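Local coordinates for NTF2-like Protein (Anabaena variabilis ATCC 29413, PDB 3DMC) that is of unknown function but adopts the cone-like NTF2 fold of the SnoaL-like family and probably has a small-molecule pocket, at residues A[112-115]-A[121-124]; A[95-100]-A[104-109]; A[47-52]-A[57-62]; A[14-19]-A[34-39]; A[28-33]-A[66-71]. All coordinates share one frame; numbering follows the deposited sequence.

Interaction 1: A[112-115]-A[121-124]; sequences SFDV and CSYR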
# COMPACT_ATOMS: atom_id res chain seq x y z
N SER A 112 -4.68 3.47 2.88
CA SER A 112 -5.70 3.57 1.87
C SER A 112 -7.02 3.95 2.55
O SER A 112 -7.39 3.33 3.54
CB SER A 112 -5.82 2.22 1.16
OG SER A 112 -6.77 2.26 0.11
N PHE A 113 -7.65 5.01 2.07
CA PHE A 113 -8.99 5.41 2.56
C PHE A 113 -10.04 5.21 1.45
O PHE A 113 -9.77 5.51 0.27
CB PHE A 113 -9.05 6.94 2.89
CG PHE A 113 -8.07 7.43 3.93
CD1 PHE A 113 -7.54 6.61 4.88
CD2 PHE A 113 -7.76 8.80 4.00
CE1 PHE A 113 -6.65 7.09 5.84
CE2 PHE A 113 -6.90 9.27 4.95
CZ PHE A 113 -6.35 8.41 5.90
N ASP A 114 -11.25 4.82 1.84
CA ASP A 114 -12.43 5.03 0.98
C ASP A 114 -13.17 6.25 1.48
O ASP A 114 -13.33 6.44 2.69
CB ASP A 114 -13.38 3.84 1.01
CG ASP A 114 -12.91 2.69 0.17
OD1 ASP A 114 -11.76 2.69 -0.29
OD2 ASP A 114 -13.73 1.79 -0.08
N VAL A 115 -13.67 7.02 0.53
CA VAL A 115 -14.47 8.22 0.82
C VAL A 115 -15.93 8.02 0.44
O VAL A 115 -16.27 7.48 -0.62
CB VAL A 115 -13.92 9.44 0.07
CG1 VAL A 115 -14.84 10.67 0.23
CG2 VAL A 115 -12.52 9.79 0.56
N CYS A 121 -15.02 6.10 5.04
CA CYS A 121 -15.80 4.91 5.46
C CYS A 121 -14.94 3.67 5.68
O CYS A 121 -15.35 2.69 6.29
CB CYS A 121 -16.93 4.60 4.44
SG CYS A 121 -16.42 4.42 2.72
N SER A 122 -13.69 3.72 5.24
CA SER A 122 -12.79 2.61 5.56
C SER A 122 -11.33 3.01 5.41
O SER A 122 -10.99 4.00 4.77
CB SER A 122 -13.07 1.40 4.68
OG SER A 122 -12.80 1.71 3.33
N TYR A 123 -10.51 2.17 6.04
CA TYR A 123 -9.08 2.39 6.19
C TYR A 123 -8.36 1.06 6.11
O TYR A 123 -8.78 0.09 6.68
CB TYR A 123 -8.88 3.05 7.56
CG TYR A 123 -7.49 3.19 8.13
CD1 TYR A 123 -6.76 2.08 8.58
CD2 TYR A 123 -6.93 4.43 8.29
CE1 TYR A 123 -5.49 2.22 9.16
CE2 TYR A 123 -5.68 4.59 8.86
CZ TYR A 123 -4.97 3.50 9.31
OH TYR A 123 -3.73 3.72 9.86
N ARG A 124 -7.23 1.05 5.39
CA ARG A 124 -6.38 -0.11 5.29
C ARG A 124 -4.94 0.35 5.36
O ARG A 124 -4.57 1.31 4.65
CB ARG A 124 -6.59 -0.83 3.96
CG ARG A 124 -8.02 -1.40 3.79
CD ARG A 124 -8.35 -1.68 2.29
NE ARG A 124 -8.39 -0.43 1.55
CZ ARG A 124 -9.40 0.41 1.61
NH1 ARG A 124 -10.50 0.05 2.29
NH2 ARG A 124 -9.34 1.55 0.95
O HOH W 1 -15.25 0.94 2.07

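Interaction 2: A[95-100]-A[104-109]; sequences RDEGLF and PYKNRV. With ACT (acetate ion), chain C.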
# COMPACT_ATOMS: atom_id res chain seq x y z
N ARG A 95 6.61 7.99 4.46
CA ARG A 95 7.73 7.56 5.33
C ARG A 95 7.53 8.24 6.66
O ARG A 95 7.15 9.43 6.70
CB ARG A 95 9.11 7.94 4.72
CG ARG A 95 9.46 7.20 3.42
CD ARG A 95 10.59 7.83 2.61
NE ARG A 95 11.79 7.96 3.46
CZ ARG A 95 12.18 9.09 4.05
NH1 ARG A 95 11.50 10.22 3.87
NH2 ARG A 95 13.27 9.11 4.82
N ASP A 96 7.70 7.48 7.75
CA ASP A 96 7.48 8.03 9.07
C ASP A 96 8.56 7.63 10.06
O ASP A 96 9.41 6.75 9.81
CB ASP A 96 6.05 7.77 9.58
CG ASP A 96 5.74 6.30 9.87
OD1 ASP A 96 6.62 5.43 9.69
OD2 ASP A 96 4.58 6.05 10.30
N GLU A 97 8.53 8.35 11.15
CA GLU A 97 9.44 8.07 12.27
C GLU A 97 9.03 8.68 13.57
O GLU A 97 8.40 9.74 13.62
CB GLU A 97 10.84 8.52 11.94
CG GLU A 97 10.98 9.99 11.78
CD GLU A 97 12.43 10.37 11.50
OE1 GLU A 97 13.28 9.45 11.37
OE2 GLU A 97 12.71 11.58 11.41
N GLY A 98 9.41 7.97 14.62
CA GLY A 98 9.19 8.41 16.02
C GLY A 98 9.81 7.48 17.03
O GLY A 98 10.21 6.38 16.70
N LEU A 99 9.90 7.98 18.26
CA LEU A 99 10.41 7.18 19.37
C LEU A 99 9.34 6.33 19.99
O LEU A 99 8.35 6.81 20.55
CB LEU A 99 11.10 8.04 20.44
CG LEU A 99 12.33 8.83 19.98
CD1 LEU A 99 12.94 9.55 21.17
CD2 LEU A 99 13.37 7.96 19.32
N PHE A 100 9.62 5.03 19.92
CA PHE A 100 8.79 4.00 20.52
C PHE A 100 9.45 3.66 21.84
O PHE A 100 10.43 2.97 21.87
CB PHE A 100 8.71 2.78 19.58
CG PHE A 100 8.03 1.59 20.19
CD1 PHE A 100 6.76 1.69 20.68
CD2 PHE A 100 8.67 0.35 20.22
CE1 PHE A 100 6.12 0.60 21.22
CE2 PHE A 100 8.03 -0.76 20.76
CZ PHE A 100 6.76 -0.63 21.27
N PRO A 104 14.17 4.23 18.35
CA PRO A 104 13.90 4.75 17.02
C PRO A 104 13.13 3.78 16.13
O PRO A 104 13.61 2.71 15.75
CB PRO A 104 15.29 5.04 16.44
CG PRO A 104 16.23 4.22 17.25
CD PRO A 104 15.58 3.86 18.54
N TYR A 105 11.90 4.18 15.84
CA TYR A 105 11.03 3.53 14.87
C TYR A 105 11.03 4.37 13.60
O TYR A 105 10.88 5.59 13.61
CB TYR A 105 9.60 3.37 15.43
CG TYR A 105 8.53 2.98 14.42
CD1 TYR A 105 8.34 1.65 14.05
CD2 TYR A 105 7.71 3.92 13.83
CE1 TYR A 105 7.37 1.27 13.12
CE2 TYR A 105 6.70 3.54 12.90
CZ TYR A 105 6.55 2.20 12.54
OH TYR A 105 5.55 1.81 11.62
N LYS A 106 11.26 3.69 12.49
CA LYS A 106 11.16 4.28 11.16
C LYS A 106 10.48 3.30 10.24
O LYS A 106 10.74 2.11 10.33
CB LYS A 106 12.54 4.59 10.60
CG LYS A 106 13.32 5.62 11.38
CD LYS A 106 14.71 5.75 10.80
CE LYS A 106 14.71 6.65 9.56
NZ LYS A 106 16.07 7.18 9.22
N ASN A 107 9.60 3.79 9.38
CA ASN A 107 8.92 2.90 8.44
C ASN A 107 8.49 3.54 7.13
O ASN A 107 8.54 4.76 6.93
CB ASN A 107 7.72 2.24 9.14
CG ASN A 107 7.57 0.77 8.81
OD1 ASN A 107 8.23 0.22 7.92
ND2 ASN A 107 6.65 0.11 9.55
N ARG A 108 8.11 2.66 6.23
CA ARG A 108 7.40 3.00 5.03
C ARG A 108 6.02 2.41 5.21
O ARG A 108 5.86 1.30 5.74
CB ARG A 108 8.08 2.46 3.76
CG ARG A 108 9.36 3.18 3.36
CD ARG A 108 9.89 2.78 2.03
NE ARG A 108 10.85 3.78 1.56
CZ ARG A 108 10.96 4.18 0.30
NH1 ARG A 108 10.16 3.69 -0.64
NH2 ARG A 108 11.87 5.08 -0.02
N VAL A 109 5.03 3.21 4.85
CA VAL A 109 3.63 2.86 5.05
C VAL A 109 2.80 3.27 3.87
O VAL A 109 3.04 4.28 3.24
CB VAL A 109 3.05 3.52 6.33
CG1 VAL A 109 1.67 2.93 6.68
CG2 VAL A 109 4.03 3.40 7.51
C ACT C . 2.65 3.56 11.26
O ACT C . 3.90 3.72 11.14
OXT ACT C . 2.23 2.39 11.55
CH3 ACT C . 1.66 4.66 11.02

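Interaction 3: A[47-52]-A[57-62]; sequences MGEFHG and KERAKE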
# COMPACT_ATOMS: atom_id res chain seq x y z
N MSE A 47 -1.38 -6.88 11.80
CA MSE A 47 -0.95 -7.76 12.89
C MSE A 47 -1.36 -7.29 14.26
O MSE A 47 -1.74 -6.15 14.49
CB MSE A 47 0.59 -7.96 12.87
CG MSE A 47 1.40 -6.76 13.23
SE MSE A 47 3.34 -7.15 13.17
CE MSE A 47 3.86 -6.98 15.04
N GLY A 48 -1.25 -8.24 15.17
CA GLY A 48 -1.39 -8.01 16.59
C GLY A 48 -2.83 -7.97 16.98
O GLY A 48 -3.67 -8.58 16.34
N GLU A 49 -3.07 -7.24 18.06
CA GLU A 49 -4.40 -7.18 18.67
C GLU A 49 -5.45 -6.76 17.67
O GLU A 49 -6.58 -7.23 17.71
CB GLU A 49 -4.43 -6.19 19.84
CG GLU A 49 -5.86 -5.86 20.32
CD GLU A 49 -5.86 -4.78 21.39
OE1 GLU A 49 -4.76 -4.22 21.66
OE2 GLU A 49 -6.93 -4.48 21.97
N PHE A 50 -5.07 -5.84 16.78
CA PHE A 50 -5.97 -5.27 15.79
C PHE A 50 -5.82 -5.88 14.39
O PHE A 50 -6.26 -5.34 13.38
CB PHE A 50 -5.81 -3.74 15.74
CG PHE A 50 -6.21 -3.05 17.03
CD1 PHE A 50 -7.53 -2.69 17.25
CD2 PHE A 50 -5.27 -2.78 18.00
CE1 PHE A 50 -7.90 -2.06 18.44
CE2 PHE A 50 -5.63 -2.15 19.19
CZ PHE A 50 -6.96 -1.79 19.41
N HIS A 51 -5.20 -7.06 14.33
CA HIS A 51 -5.08 -7.73 13.06
C HIS A 51 -6.45 -7.94 12.45
O HIS A 51 -7.42 -8.28 13.13
CB HIS A 51 -4.41 -9.10 13.22
CG HIS A 51 -4.65 -10.00 12.05
ND1 HIS A 51 -3.81 -10.01 10.95
CD2 HIS A 51 -5.64 -10.88 11.79
CE1 HIS A 51 -4.28 -10.88 10.07
NE2 HIS A 51 -5.39 -11.41 10.54
N GLY A 52 -6.52 -7.72 11.15
CA GLY A 52 -7.68 -8.00 10.32
C GLY A 52 -8.70 -6.89 10.24
O GLY A 52 -8.37 -5.72 10.38
N LYS A 57 -16.53 2.91 15.12
CA LYS A 57 -15.76 4.07 15.60
C LYS A 57 -15.25 3.96 17.04
O LYS A 57 -14.24 4.55 17.39
CB LYS A 57 -16.54 5.38 15.42
CG LYS A 57 -16.73 5.75 13.96
CD LYS A 57 -17.56 7.01 13.78
CE LYS A 57 -16.87 8.22 14.33
NZ LYS A 57 -17.53 9.50 13.89
N GLU A 58 -15.94 3.18 17.85
CA GLU A 58 -15.45 2.91 19.22
C GLU A 58 -14.14 2.14 19.13
O GLU A 58 -13.17 2.44 19.81
CB GLU A 58 -16.44 2.06 20.02
CG GLU A 58 -17.79 2.72 20.25
N ARG A 59 -14.18 1.11 18.31
CA ARG A 59 -13.00 0.26 18.09
C ARG A 59 -11.88 1.08 17.41
O ARG A 59 -10.69 0.93 17.71
CB ARG A 59 -13.35 -0.97 17.27
CG ARG A 59 -12.18 -1.87 17.02
CD ARG A 59 -11.79 -2.66 18.25
NE ARG A 59 -10.96 -3.81 17.86
CZ ARG A 59 -10.21 -4.52 18.71
NH1 ARG A 59 -10.15 -4.19 20.00
NH2 ARG A 59 -9.49 -5.52 18.24
N ALA A 60 -12.28 1.99 16.54
CA ALA A 60 -11.29 2.87 15.85
C ALA A 60 -10.55 3.72 16.89
O ALA A 60 -9.33 3.84 16.88
CB ALA A 60 -11.97 3.76 14.84
N LYS A 61 -11.31 4.28 17.81
CA LYS A 61 -10.71 5.08 18.89
C LYS A 61 -9.71 4.28 19.72
O LYS A 61 -8.62 4.74 20.08
CB LYS A 61 -11.77 5.68 19.81
CG LYS A 61 -11.15 6.61 20.81
CD LYS A 61 -12.12 7.59 21.43
CE LYS A 61 -11.40 8.51 22.41
NZ LYS A 61 -12.29 8.97 23.52
N GLU A 62 -10.08 3.04 20.00
CA GLU A 62 -9.20 2.17 20.78
C GLU A 62 -7.88 2.03 20.02
O GLU A 62 -6.80 2.20 20.57
CB GLU A 62 -9.84 0.81 21.00
CG GLU A 62 -11.14 0.92 21.79
CD GLU A 62 -11.84 -0.41 21.99
OE1 GLU A 62 -11.33 -1.46 21.53
OE2 GLU A 62 -12.92 -0.39 22.61
O HOH W 2 -8.74 -2.68 22.68
O HOH W 3 -9.15 -7.16 15.26

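Interaction 4: A[14-19]-A[34-39]; sequences AHQGFE and LDMLTE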
# COMPACT_ATOMS: atom_id res chain seq x y z
N ALA A 14 -10.17 12.97 1.29
CA ALA A 14 -9.03 12.10 1.73
C ALA A 14 -7.88 12.96 2.26
O ALA A 14 -7.26 12.66 3.31
CB ALA A 14 -8.52 11.17 0.60
N HIS A 15 -7.57 14.03 1.53
CA HIS A 15 -6.46 14.90 1.95
C HIS A 15 -6.78 15.52 3.29
O HIS A 15 -5.89 15.71 4.13
CB HIS A 15 -6.11 15.99 0.93
CG HIS A 15 -5.14 15.57 -0.15
ND1 HIS A 15 -3.79 15.41 0.08
CD2 HIS A 15 -5.34 15.30 -1.46
CE1 HIS A 15 -3.20 15.04 -1.05
NE2 HIS A 15 -4.12 14.97 -2.00
N GLN A 16 -8.04 15.86 3.52
CA GLN A 16 -8.41 16.45 4.81
C GLN A 16 -8.22 15.40 5.88
O GLN A 16 -7.68 15.67 6.94
CB GLN A 16 -9.84 16.98 4.84
CG GLN A 16 -10.18 17.65 6.17
CD GLN A 16 -9.27 18.85 6.47
OE1 GLN A 16 -8.35 18.77 7.30
NE2 GLN A 16 -9.52 19.95 5.78
N GLY A 17 -8.68 14.20 5.60
CA GLY A 17 -8.45 13.06 6.52
C GLY A 17 -6.99 12.84 6.83
O GLY A 17 -6.62 12.58 7.99
N PHE A 18 -6.15 12.99 5.81
CA PHE A 18 -4.72 12.73 5.97
C PHE A 18 -4.09 13.81 6.84
O PHE A 18 -3.23 13.55 7.66
CB PHE A 18 -3.96 12.58 4.66
CG PHE A 18 -2.69 11.81 4.81
CD1 PHE A 18 -2.73 10.45 5.07
CD2 PHE A 18 -1.47 12.45 4.74
CE1 PHE A 18 -1.57 9.73 5.22
CE2 PHE A 18 -0.29 11.73 4.92
CZ PHE A 18 -0.35 10.36 5.16
N GLU A 19 -4.59 15.04 6.71
CA GLU A 19 -4.14 16.11 7.62
C GLU A 19 -4.46 15.75 9.07
O GLU A 19 -3.63 15.87 9.93
CB GLU A 19 -4.83 17.43 7.27
CG GLU A 19 -4.32 18.03 6.01
CD GLU A 19 -3.03 18.79 6.19
OE1 GLU A 19 -2.98 19.71 7.03
OE2 GLU A 19 -2.04 18.45 5.51
N LEU A 34 -11.41 11.17 13.88
CA LEU A 34 -12.55 10.32 14.20
C LEU A 34 -13.86 10.94 13.74
O LEU A 34 -14.78 10.26 13.27
CB LEU A 34 -12.62 10.05 15.71
CG LEU A 34 -11.55 9.14 16.31
CD1 LEU A 34 -11.60 9.18 17.83
CD2 LEU A 34 -11.70 7.70 15.80
N ASP A 35 -13.93 12.25 13.86
CA ASP A 35 -15.15 12.98 13.55
C ASP A 35 -15.45 12.88 12.05
O ASP A 35 -16.58 13.11 11.59
CB ASP A 35 -15.05 14.45 13.98
CG ASP A 35 -15.25 14.64 15.48
OD1 ASP A 35 -15.62 13.68 16.18
OD2 ASP A 35 -15.04 15.78 15.97
N MSE A 36 -14.42 12.53 11.28
CA MSE A 36 -14.59 12.46 9.84
C MSE A 36 -14.92 11.07 9.37
O MSE A 36 -15.06 10.83 8.17
CB MSE A 36 -13.33 12.93 9.12
CG MSE A 36 -13.31 14.40 8.84
SE MSE A 36 -11.74 14.59 7.81
CE MSE A 36 -12.43 14.09 6.02
N LEU A 37 -15.05 10.15 10.32
CA LEU A 37 -15.33 8.74 9.99
C LEU A 37 -16.83 8.44 10.03
O LEU A 37 -17.56 8.93 10.89
CB LEU A 37 -14.56 7.80 10.93
CG LEU A 37 -13.09 8.14 11.16
CD1 LEU A 37 -12.39 7.13 12.06
CD2 LEU A 37 -12.38 8.22 9.80
N THR A 38 -17.27 7.63 9.08
CA THR A 38 -18.67 7.19 9.00
C THR A 38 -19.00 6.22 10.14
O THR A 38 -18.12 5.61 10.76
CB THR A 38 -19.00 6.51 7.65
OG1 THR A 38 -18.23 5.32 7.52
CG2 THR A 38 -18.79 7.43 6.48
N GLU A 39 -20.28 6.07 10.44
CA GLU A 39 -20.68 5.24 11.55
C GLU A 39 -20.35 3.77 11.32
O GLU A 39 -20.18 2.99 12.26
CB GLU A 39 -22.19 5.39 11.85
CG GLU A 39 -22.59 6.80 12.27
CD GLU A 39 -21.75 7.34 13.42
OE1 GLU A 39 -21.65 6.66 14.47
OE2 GLU A 39 -21.19 8.45 13.28

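Interaction 5: A[28-33]-A[66-71]; sequences GEWQKF and YVSESF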
# COMPACT_ATOMS: atom_id res chain seq x y z
N GLY A 28 -1.25 12.79 19.23
CA GLY A 28 -2.01 11.78 19.96
C GLY A 28 -3.45 12.21 20.17
O GLY A 28 -4.23 11.56 20.87
N GLU A 29 -3.79 13.32 19.56
CA GLU A 29 -5.18 13.82 19.56
C GLU A 29 -5.89 13.42 18.27
O GLU A 29 -5.59 13.93 17.18
CB GLU A 29 -5.21 15.34 19.70
CG GLU A 29 -4.55 15.83 20.95
CD GLU A 29 -5.37 15.50 22.17
OE1 GLU A 29 -6.62 15.44 22.04
OE2 GLU A 29 -4.77 15.30 23.25
N TRP A 30 -6.82 12.50 18.41
CA TRP A 30 -7.47 11.85 17.27
C TRP A 30 -8.92 12.29 17.01
O TRP A 30 -9.54 11.83 16.04
CB TRP A 30 -7.41 10.33 17.45
CG TRP A 30 -6.03 9.80 17.28
CD1 TRP A 30 -5.13 9.50 18.26
CD2 TRP A 30 -5.38 9.52 16.04
NE1 TRP A 30 -3.95 9.07 17.70
CE2 TRP A 30 -4.08 9.06 16.34
CE3 TRP A 30 -5.78 9.59 14.71
CZ2 TRP A 30 -3.19 8.68 15.35
CZ3 TRP A 30 -4.89 9.22 13.72
CH2 TRP A 30 -3.61 8.77 14.05
N GLN A 31 -9.47 13.18 17.84
CA GLN A 31 -10.90 13.49 17.69
C GLN A 31 -11.27 14.02 16.31
O GLN A 31 -12.32 13.69 15.76
CB GLN A 31 -11.42 14.45 18.77
CG GLN A 31 -12.93 14.38 18.88
CD GLN A 31 -13.43 12.96 19.14
OE1 GLN A 31 -12.99 12.30 20.09
NE2 GLN A 31 -14.33 12.48 18.29
N LYS A 32 -10.38 14.81 15.72
CA LYS A 32 -10.70 15.49 14.46
C LYS A 32 -10.77 14.44 13.35
O LYS A 32 -11.65 14.48 12.50
CB LYS A 32 -9.70 16.61 14.14
CG LYS A 32 -9.93 17.84 14.99
CD LYS A 32 -9.38 19.08 14.34
CE LYS A 32 -9.61 20.32 15.21
NZ LYS A 32 -11.06 20.65 15.35
N PHE A 33 -9.84 13.49 13.40
CA PHE A 33 -9.84 12.36 12.45
C PHE A 33 -11.10 11.51 12.64
O PHE A 33 -11.79 11.18 11.68
CB PHE A 33 -8.57 11.50 12.57
CG PHE A 33 -8.52 10.40 11.56
CD1 PHE A 33 -8.37 10.71 10.21
CD2 PHE A 33 -8.60 9.07 11.94
CE1 PHE A 33 -8.30 9.71 9.25
CE2 PHE A 33 -8.55 8.07 10.99
CZ PHE A 33 -8.40 8.41 9.62
N TYR A 66 -4.17 3.40 20.96
CA TYR A 66 -3.18 2.34 21.12
C TYR A 66 -1.94 2.70 20.33
O TYR A 66 -0.82 2.51 20.79
CB TYR A 66 -3.75 1.00 20.65
CG TYR A 66 -2.71 -0.11 20.57
CD1 TYR A 66 -2.10 -0.58 21.73
CD2 TYR A 66 -2.35 -0.67 19.36
CE1 TYR A 66 -1.15 -1.58 21.68
CE2 TYR A 66 -1.40 -1.68 19.30
CZ TYR A 66 -0.80 -2.14 20.46
OH TYR A 66 0.15 -3.14 20.42
N VAL A 67 -2.17 3.21 19.14
CA VAL A 67 -1.05 3.56 18.24
C VAL A 67 -0.19 4.60 18.95
O VAL A 67 1.03 4.50 18.99
CB VAL A 67 -1.53 4.08 16.88
CG1 VAL A 67 -0.38 4.88 16.17
CG2 VAL A 67 -2.06 2.91 16.03
N SER A 68 -0.85 5.60 19.52
CA SER A 68 -0.15 6.75 20.12
C SER A 68 0.43 6.48 21.53
O SER A 68 1.32 7.18 21.98
CB SER A 68 -1.06 7.98 20.17
OG SER A 68 -1.29 8.50 18.87
N GLU A 69 -0.07 5.45 22.20
CA GLU A 69 0.25 5.26 23.62
C GLU A 69 1.74 5.14 23.90
O GLU A 69 2.21 5.55 24.96
CB GLU A 69 -0.49 4.05 24.21
CG GLU A 69 0.15 2.73 23.86
CD GLU A 69 -0.45 1.58 24.64
OE1 GLU A 69 -1.60 1.75 25.11
OE2 GLU A 69 0.20 0.52 24.79
N SER A 70 2.50 4.57 22.97
CA SER A 70 3.93 4.30 23.23
C SER A 70 4.84 5.26 22.48
O SER A 70 6.06 5.25 22.63
CB SER A 70 4.29 2.85 22.93
OG SER A 70 3.68 1.99 23.88
N PHE A 71 4.22 6.16 21.74
CA PHE A 71 5.00 7.25 21.14
C PHE A 71 4.83 8.54 21.92
O PHE A 71 3.98 9.38 21.61
CB PHE A 71 4.63 7.44 19.68
CG PHE A 71 5.09 6.30 18.82
CD1 PHE A 71 4.33 5.15 18.71
CD2 PHE A 71 6.34 6.34 18.22
CE1 PHE A 71 4.79 4.08 17.93
CE2 PHE A 71 6.79 5.27 17.45
CZ PHE A 71 6.01 4.14 17.32

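Interaction 1: A[112-115]-A[121-124]
The antiparallel hairpin of strands 103-116 and 119-127, in the curved sheet of the NTF2-like fold, brings Ser-112 and Asp-114 opposite Arg-124 and Ser-122 in two hydrogen-bonded pairs, with Phe-113 and Tyr-123 as the non-hydrogen-bonded pair between them. Ser-112 N bonds Arg-124 O at 2.8 Å and Asp-114 N bonds Ser-122 O, but the Asp-114 carbonyl is met by Cys-121 N, one residue off the pairing. On the polar face Arg-124 bends at its third torsion (chi3 -66°) and folds its guanidinium back over the neighbouring strand. NH2 reaches Ser-112 OG at 2.8 Å, close to the guanidinium plane, and makes a 2.9 Å salt bridge to Asp-114 OD1, which it meets from above the carboxylate plane. Thr-89 OG1 also hydrogen-bonds this oxygen. NH1 bonds Ser-122 OG at 3.0 Å, and a water joins that hydroxyl to Asp-114 OD2. A methionine in place of Arg-124 would probably leave Asp-114 without its charged mate in the hairpin and Ser-112 OG without this donor. On the other face Phe-113 and Tyr-123 point the same way, CD2 of the tyrosine lying 3.6 Å from CE1 at the phenylalanine's edge. Glu-93 of the second subunit takes Arg-124 NE and Ser-112 OG, and Arg-82 of that subunit pairs with Asp-114 OD2 in the dimer interface. Strands 41-45 and 89-100 flank the hairpin, while helix 9-27 packs against its aromatic face.

Interaction 2: A[95-100]-A[104-109]
Asp-96 and Tyr-105, on one face of a hairpin, and Arg-95, on the other, bury the largest areas here. Asp-96 takes the rotamer with CG between the backbone N and the carbonyl carbon (chi1 68°), which lays its carboxylate alongside Asn-107, OD1 standing 3.4 Å from Asn-107 CB. Its other oxygen, OD2, is 2.6 Å from acetate O. The same acetate oxygen accepts a hydrogen bond of 2.6 Å from Tyr-105 OH, lying in the plane of the ring at its edge. Asn-107 ND2 donates to that hydroxyl at 2.9 Å, with the oxygen in the amide plane, a second-shell contact consistent with fixing the direction of the hydroxyl. Strands 89-100 and 103-116 form this antiparallel pair in the concave sheet of an NTF2-like fold, where a ligand pocket commonly lies; the acetate, probably from the crystallisation liquor, may mark it. Backbone bonds tie Asp-96 to Asn-107 and Gly-98 to Tyr-105 in both directions, Tyr-105 N reaching Gly-98 O at 2.9 Å. On the other face of the sheet, Arg-95 runs beside Arg-108, its CD 4.0 Å from Arg-108 NH2. The carbonyl of Asn-134 accepts from NE of both arginines, and Ser-79 receives Arg-95 NH1.

Interaction 3: A[47-52]-A[57-62]
Charge and ring contact meet at Arg-59, whose guanidinium comes up against the Phe-50 ring and, at its edge, approaches Glu-49. The ring contact is oblique: Phe-50 CE1 sits 3.4 Å from Arg-59 CZ and over the centre of the guanidinium, the two planes 41° apart. Farther round the ring, Phe-50 CZ comes to 4.2 Å from Glu-62 CB. Arg-59 gets there by leaving the helix with CG opposite the backbone N and then bending at the second torsion (chi2 75°).

The ionic part is looser. Arg-59 NH1 forms a salt bridge with Glu-62 OE1, one helical turn on, its hydrogen bond weak at 3.3 Å, and a long one of 3.8 Å with Glu-49 OE2. A water donates to both carboxylates, at 2.6 Å to Glu-49 OE2, bridging two acids that share a single arginine. Another water lies near His-51 O and has a weak link to Arg-59 NH2.

In the fold, this contact pins the loop between strands 41-45 and 52-55 to the start of helix 57-69. Asn-54, from the second of these strands, receives Arg-59 NE and donates to Phe-50 O; Phe-63 and Tyr-66 of the helix meet the Phe-50 ring, and Phe-43 of strand 41-45 lies against Arg-59.

Interaction 4: A[14-19]-A[34-39]
The selenomethionine side chain of Met-36 lies against helix 9-27, its selenium and terminal methyl overlapping the backbone at Gly-17 and the aliphatic base of Gln-16. This is helix-to-loop packing in the NTF2-like fold: the long N-terminal helix is touched by the connection that leads from the short helix 31-34 into strand 37-38. That connection is a type I turn from Leu-34 to Leu-37, closed by the bond from Leu-37 N to Leu-34 O at 3.0 Å, and Met-36 occupies its third position, with CB directed at the helix.

The two side chains meet at about a right angle. Gln-16 sets its CG anti to the backbone N (chi1 -178°), which extends the methylene to the selenium at 3.8 Å, and then bends at chi2. Met-36 stays extended through its second torsion and turns only at the third (chi3 82°), tucking CE against the helix. At Gly-17 the methyl meets main chain alone; a CB on Gly-17 would lie 4.1 Å from Met-36 CE, an ordinary contact distance.

No hydrogen bond crosses the contact, so dispersion and shape carry it. Val-13 and Phe-20 of the same helix also touch Met-36, while backbone bonds from Met-36 and Thr-38 to Ile-120 attach the connection to strand 119-127. At the glycine, the methyl CE of Met-36 rests 3.8 Å from Gly-17 N.

Interaction 5: A[28-33]-A[66-71]
With CG opposite the carbonyl carbon (chi1 -71°) and the ring turned to chi2 98°, the Trp-30 indole presents its N-H edge to helix 57-69. Ser-68 adopts the matching first torsion (chi1 -70°), which brings OG to the same spot. NE1 donates to Ser-68 OG over 3.0 Å, nearly straight at the hydrogen, with the oxygen practically in the plane of the ring. Ser-68 CB lies near that plane as well, 4.0 Å from NE1, so the serine meets the indole edge and not its face.

A second touch comes from Gly-28, the residue at which helix 9-27 gives way to the following loop with a positive phi. Its CA is 3.5 Å from Ser-68 OG and 3.9 Å from Ser-68 CB. A CB on Gly-28 would point toward the serine, about 3.7 Å from Ser-68 CB.

In this NTF2-like fold the pair joins the turn between helices 9-27 and 31-34 to the last turn of helix 57-69, on the concave side of the sheet. Replacing Trp-30 by a leucine would remove the ring and its N-H, and is likely to leave Ser-68 OG without this donor and to open a gap beside Phe-64. That phenylalanine stacks on the indole, and Leu-25 of helix 9-27 packs on it too. Val-67, the neighbour of Ser-68, also touches Leu-25.

In the fold
From the N terminus, interaction 4 is the first to close, bringing the connection at 34-39 back onto helix 9-27. Interaction 5 opens inside that span, at 28-33, and closes at 66-71 beyond it, so the two cross; Gly-17 O and Phe-33 CD1 touch where they meet. Interaction 3 lies wholly within the span of interaction 5 and shares helix 57-69 with it, while Lys-57 reaches back to the carbonyls of Leu-34 and Leu-37 in interaction 4. The hairpins follow in series, interaction 2 and then interaction 1, both on strand 103-116 with centres about 22 Å apart. Phe-71, just after helix 57-69, meets the first hairpin, and Ala-14 of helix 9-27 the second.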